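PDB 3SDO: nitrilotriacetate monooxygenase from Burkholderia pseudomallei, which acts as a flavin monooxygenase on nitrilotriacetate, probably using reduced FMN and molecular oxygen. Local coordinates for the interface of chains A and B. Numbering follows the deposited sequence. Chains: chain A/B, Nitrilotriacetate monooxygenase.

Contact 1: the interface of chains A and B. Residues chain A 63-64, 139-140; chain B 105, 107-108, 111, 205.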
loop_
_atom_site.group_PDB
_atom_site.type_symbol
_atom_site.label_atom_id
_atom_site.label_comp_id
_atom_site.label_asym_id
_atom_site.label_seq_id
_atom_site.Cartn_x
_atom_site.Cartn_y
_atom_site.Cartn_z
ATOM N N ALA A 63 -2.484 -8.720 9.771
ATOM C CA ALA A 63 -2.236 -7.530 10.582
ATOM C C ALA A 63 -2.194 -7.872 12.069
ATOM O O ALA A 63 -2.694 -7.118 12.891
ATOM C CB ALA A 63 -3.289 -6.469 10.304
ATOM N N TYR A 64 -1.568 -8.998 12.392
ATOM C CA TYR A 64 -1.487 -9.500 13.768
ATOM C C TYR A 64 -0.292 -10.419 13.888
ATOM O O TYR A 64 -0.069 -11.273 13.023
ATOM C CB TYR A 64 -2.764 -10.238 14.183
ATOM C CG TYR A 64 -2.782 -10.613 15.647
ATOM C CD1 TYR A 64 -2.820 -9.624 16.631
ATOM C CD2 TYR A 64 -2.747 -11.947 16.055
ATOM C CE1 TYR A 64 -2.831 -9.950 17.974
ATOM C CE2 TYR A 64 -2.753 -12.280 17.416
ATOM C CZ TYR A 64 -2.794 -11.267 18.363
ATOM O OH TYR A 64 -2.784 -11.556 19.717
ATOM N N ASN A 139 -5.267 -4.805 17.465
ATOM C CA ASN A 139 -4.476 -3.731 16.859
ATOM C C ASN A 139 -5.297 -2.542 16.373
ATOM O O ASN A 139 -4.738 -1.604 15.803
ATOM C CB ASN A 139 -3.595 -4.290 15.732
ATOM C CG ASN A 139 -2.474 -5.125 16.270
ATOM O OD1 ASN A 139 -2.031 -4.891 17.390
ATOM N ND2 ASN A 139 -2.003 -6.103 15.494
ATOM N N TYR A 140 -6.609 -2.575 16.639
ATOM C CA TYR A 140 -7.546 -1.586 16.125
ATOM C C TYR A 140 -8.610 -1.172 17.158
ATOM O O TYR A 140 -9.665 -0.654 16.792
ATOM C CB TYR A 140 -8.229 -2.119 14.843
ATOM C CG TYR A 140 -7.282 -2.388 13.707
ATOM C CD1 TYR A 140 -6.903 -1.374 12.827
ATOM C CD2 TYR A 140 -6.722 -3.640 13.527
ATOM C CE1 TYR A 140 -6.023 -1.632 11.781
ATOM C CE2 TYR A 140 -5.848 -3.902 12.485
ATOM C CZ TYR A 140 -5.496 -2.896 11.610
ATOM O OH TYR A 140 -4.608 -3.178 10.560
ATOM N N GLU B 105 -6.243 4.537 10.809
ATOM C CA GLU B 105 -5.989 3.677 11.951
ATOM C C GLU B 105 -4.469 3.675 12.108
ATOM O O GLU B 105 -3.770 3.448 11.138
ATOM C CB GLU B 105 -6.521 2.251 11.707
ATOM C CG GLU B 105 -7.958 2.158 11.145
ATOM C CD GLU B 105 -8.114 2.768 9.736
ATOM O OE1 GLU B 105 -7.192 2.607 8.871
ATOM O OE2 GLU B 105 -9.158 3.448 9.499
ATOM N N TYR B 107 -2.283 1.560 13.304
ATOM C CA TYR B 107 -1.617 0.320 12.856
ATOM C C TYR B 107 -1.465 0.301 11.335
ATOM O O TYR B 107 -0.412 -0.103 10.817
ATOM C CB TYR B 107 -2.348 -0.924 13.373
ATOM C CG TYR B 107 -1.515 -2.181 13.350
ATOM C CD1 TYR B 107 -0.687 -2.501 14.424
ATOM C CD2 TYR B 107 -1.567 -3.073 12.269
ATOM C CE1 TYR B 107 0.071 -3.636 14.428
ATOM C CE2 TYR B 107 -0.792 -4.232 12.265
ATOM C CZ TYR B 107 0.018 -4.512 13.366
ATOM O OH TYR B 107 0.802 -5.653 13.415
ATOM N N ASN B 108 -2.468 0.791 10.615
ATOM C CA ASN B 108 -2.388 0.862 9.168
ATOM C C ASN B 108 -1.390 1.925 8.708
ATOM O O ASN B 108 -0.620 1.710 7.755
ATOM C CB ASN B 108 -3.756 1.127 8.538
ATOM C CG ASN B 108 -4.702 -0.024 8.691
ATOM O OD1 ASN B 108 -4.284 -1.184 8.781
ATOM N ND2 ASN B 108 -6.007 0.283 8.755
ATOM N N ARG B 111 2.110 0.596 9.221
ATOM C CA ARG B 111 2.485 -0.415 8.223
ATOM C C ARG B 111 2.745 0.205 6.854
ATOM O O ARG B 111 3.743 -0.084 6.207
ATOM C CB ARG B 111 1.388 -1.470 8.074
ATOM C CG ARG B 111 1.263 -2.457 9.198
ATOM C CD ARG B 111 0.237 -3.493 8.783
ATOM N NE ARG B 111 0.808 -4.433 7.827
ATOM C CZ ARG B 111 0.124 -5.132 6.930
ATOM N NH1 ARG B 111 -1.202 -4.969 6.764
ATOM N NH2 ARG B 111 0.783 -6.007 6.184
ATOM N N ASN B 205 4.051 -5.920 12.153
ATOM C CA ASN B 205 4.585 -7.010 11.335
ATOM C C ASN B 205 5.485 -6.542 10.185
ATOM O O ASN B 205 5.483 -7.112 9.090
ATOM C CB ASN B 205 3.456 -7.877 10.817
ATOM C CG ASN B 205 2.522 -7.143 9.916
ATOM O OD1 ASN B 205 2.656 -5.934 9.702
ATOM N ND2 ASN B 205 1.556 -7.867 9.369
HETATM O O HOH W 1 -4.820 0.962 14.726
HETATM O O HOH W 2 1.332 -10.626 10.547
#

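Contact 2: the interface of chains A and B. Residues chain A 168, 204-206; chain B 65, 74-75.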
loop_
_atom_site.group_PDB
_atom_site.type_symbol
_atom_site.label_atom_id
_atom_site.label_comp_id
_atom_site.label_asym_id
_atom_site.label_seq_id
_atom_site.Cartn_x
_atom_site.Cartn_y
_atom_site.Cartn_z
ATOM N N TRP A 168 -17.063 9.388 -10.548
ATOM C CA TRP A 168 -16.657 10.132 -11.751
ATOM C C TRP A 168 -16.972 9.375 -13.031
ATOM O O TRP A 168 -16.328 8.373 -13.317
ATOM C CB TRP A 168 -15.151 10.384 -11.699
ATOM C CG TRP A 168 -14.757 11.440 -10.697
ATOM C CD1 TRP A 168 -14.344 11.245 -9.404
ATOM C CD2 TRP A 168 -14.725 12.832 -10.922
ATOM N NE1 TRP A 168 -14.096 12.446 -8.802
ATOM C CE2 TRP A 168 -14.316 13.443 -9.717
ATOM C CE3 TRP A 168 -15.035 13.640 -12.021
ATOM C CZ2 TRP A 168 -14.194 14.810 -9.587
ATOM C CZ3 TRP A 168 -14.911 14.993 -11.889
ATOM C CH2 TRP A 168 -14.503 15.573 -10.679
ATOM N N LEU A 204 -15.839 10.451 -4.327
ATOM C CA LEU A 204 -14.418 10.140 -4.318
ATOM C C LEU A 204 -13.635 11.204 -5.087
ATOM O O LEU A 204 -14.185 11.832 -6.015
ATOM C CB LEU A 204 -14.199 8.777 -4.967
ATOM C CG LEU A 204 -12.901 8.046 -4.602
ATOM C CD1 LEU A 204 -12.806 7.751 -3.084
ATOM C CD2 LEU A 204 -12.779 6.755 -5.379
ATOM N N ASN A 205 -12.355 11.377 -4.723
ATOM C CA ASN A 205 -11.478 12.367 -5.357
ATOM C C ASN A 205 -10.451 11.749 -6.313
ATOM O O ASN A 205 -9.351 12.268 -6.500
ATOM C CB ASN A 205 -10.812 13.292 -4.322
ATOM C CG ASN A 205 -9.945 12.553 -3.331
ATOM O OD1 ASN A 205 -9.865 11.329 -3.347
ATOM N ND2 ASN A 205 -9.295 13.305 -2.450
ATOM N N ILE A 206 -10.843 10.651 -6.951
ATOM C CA ILE A 206 -10.046 10.063 -8.025
ATOM C C ILE A 206 -10.986 9.360 -9.003
ATOM O O ILE A 206 -12.056 8.842 -8.620
ATOM C CB ILE A 206 -8.972 9.120 -7.482
ATOM C CG1 ILE A 206 -8.053 8.652 -8.612
ATOM C CG2 ILE A 206 -9.627 7.935 -6.744
ATOM C CD1 ILE A 206 -6.808 7.890 -8.117
ATOM N N VAL B 65 -14.510 16.361 -1.384
ATOM C CA VAL B 65 -14.758 16.998 -2.677
ATOM C C VAL B 65 -16.147 17.598 -2.685
ATOM O O VAL B 65 -17.092 16.990 -2.163
ATOM C CB VAL B 65 -14.760 15.944 -3.821
ATOM C CG1 VAL B 65 -15.163 16.585 -5.149
ATOM C CG2 VAL B 65 -13.439 15.289 -3.936
ATOM N N LEU B 74 -10.310 17.949 -7.005
ATOM C CA LEU B 74 -11.310 17.101 -7.674
ATOM C C LEU B 74 -10.781 15.726 -8.076
ATOM O O LEU B 74 -11.514 14.763 -8.111
ATOM C CB LEU B 74 -11.828 17.810 -8.933
ATOM C CG LEU B 74 -12.713 19.024 -8.637
ATOM C CD1 LEU B 74 -12.892 19.918 -9.874
ATOM C CD2 LEU B 74 -14.043 18.563 -8.083
ATOM N N ASN B 75 -9.507 15.648 -8.423
ATOM C CA ASN B 75 -8.942 14.401 -8.899
ATOM C C ASN B 75 -7.433 14.401 -8.707
ATOM O O ASN B 75 -6.737 15.156 -9.341
ATOM C CB ASN B 75 -9.294 14.152 -10.377
ATOM C CG ASN B 75 -9.904 12.810 -10.593
ATOM O OD1 ASN B 75 -9.245 11.885 -11.046
ATOM N ND2 ASN B 75 -11.181 12.672 -10.217
#

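Contact 1: the interface of chains A and B
The first turn of helix 106-119 of chain B meets chain A here: B:Tyr107 lies against A:Asn139, the last residue of 3-10 helix 136-139, while B:Asn108 reaches A:Tyr140. The amide of A:Asn139 covers one face of the B:Tyr107 ring, almost parallel to it with 10° between the planes. Its nitrogen, ND2 of A:Asn139, lies over the rim of the ring, 3.3 Å from CZ of B:Tyr107. A:Ala63 helps fix the rotation of this amide and so its near-parallel lie on the ring, because ND2 of A:Asn139 gives a fairly straight hydrogen bond to the backbone O of A:Ala63 at 2.9 Å, with the acceptor in the amide plane. That oxygen and CB of A:Ala63 also border the ring near CE2. With CG of B:Tyr107 anti to the backbone N (chi1 -161°), the side chain brings the phenol across to chain A, against the bonded pair A:Asn139 and A:Ala63. A:Tyr140 crosses B:Tyr107 at about a right angle, its hydroxyl near CD2 of that ring. The same hydroxyl, OH of A:Tyr140, donates a 2.7 Å hydrogen bond to OD1 of B:Asn108, coming from above the carbonyl plane (36° out of it) and not along a lone pair. The other branch of this amide is tied within its own chain: ND2 of B:Asn108 bonds to the carboxylate OE1 of B:Glu105 at 2.6 Å, which agrees with OD1 being the end that takes the A:Tyr140 hydroxyl. The edge of the A:Tyr140 ring, in plane, meets CB of B:Glu105, 3.8 Å from CD1 of A:Tyr140. Waters extend the join: one links O of A:Asn139, at 2.8 Å, to the backbone N of B:Tyr107, and another connects O of A:Tyr64 with ND2 of B:Asn205. The patch packs a stacked and hydrogen-bonded surface against the start of helix 106-119, and probably helps hold the two subunits together.

Contact 2: the interface of chains A and B
The indole of A:Trp168 carries the side-chain amide of B:Asn75 on one face, while its edge meets CD2 of B:Leu74 and the backbone carbonyl carbon of A:Leu204, both in the ring plane. The amide stands upright on the indole, with 89° between the planes, and points its nitrogen at the pyrrole part: ND2 of B:Asn75 lies 3.2 Å from NE1 of A:Trp168, offset towards the rim. This nitrogen also bonds within its own chain, since ND2 of B:Asn75 donates to the backbone O of B:Leu74 at 3.0 Å by a bent path. With this bond the side chain folds back towards the end of helix 71-74, which may help fix the rotation of the amide. B:Asn75 has an unusual first torsion (chi1 -127°), about midway between staggered positions, a small strain that the bond to B:Leu74 may help to offset. The oxygen branch turns the other way, with OD1 of B:Asn75 3.6 Å from CA of A:Ile206. A:Trp168 is itself steadied from within chain A. Its NE1 donates to the backbone O of A:Leu204 at 2.9 Å, with 139° at the hydrogen and the acceptor somewhat out of the ring plane, tying the indole to the segment 204-206. The six-membered ring then reaches B:Leu74, which crosses it at about a right angle and brings CB to 3.9 Å from CZ2 of A:Trp168. Beside this, the methyl CG2 of B:Val65 packs tightly on the side-chain stem of A:Asn205, 3.3 Å from its CB. Together the indole and the loop 204-206 form a surface that receives the end of helix 71-74, and this fit probably contributes to subunit association in the dimeric assembly.

The centres of contact 1 and contact 2 lie about 27 Å apart in the copies described, but two-fold symmetry sets the twin of contact 2 beside contact 1. Asn205 serves in both, from chain B in contact 1 and from chain A in contact 2, and each time it faces the segment 63-65 of the other subunit. The loop around Asn205 and segment 63-65 thus form a recurring seam on both sides of the axis. Asp61, a predicted FMN ligand, lies just before that segment, so dimer formation could help order the surroundings of the flavin site, although the structure alone does not show this.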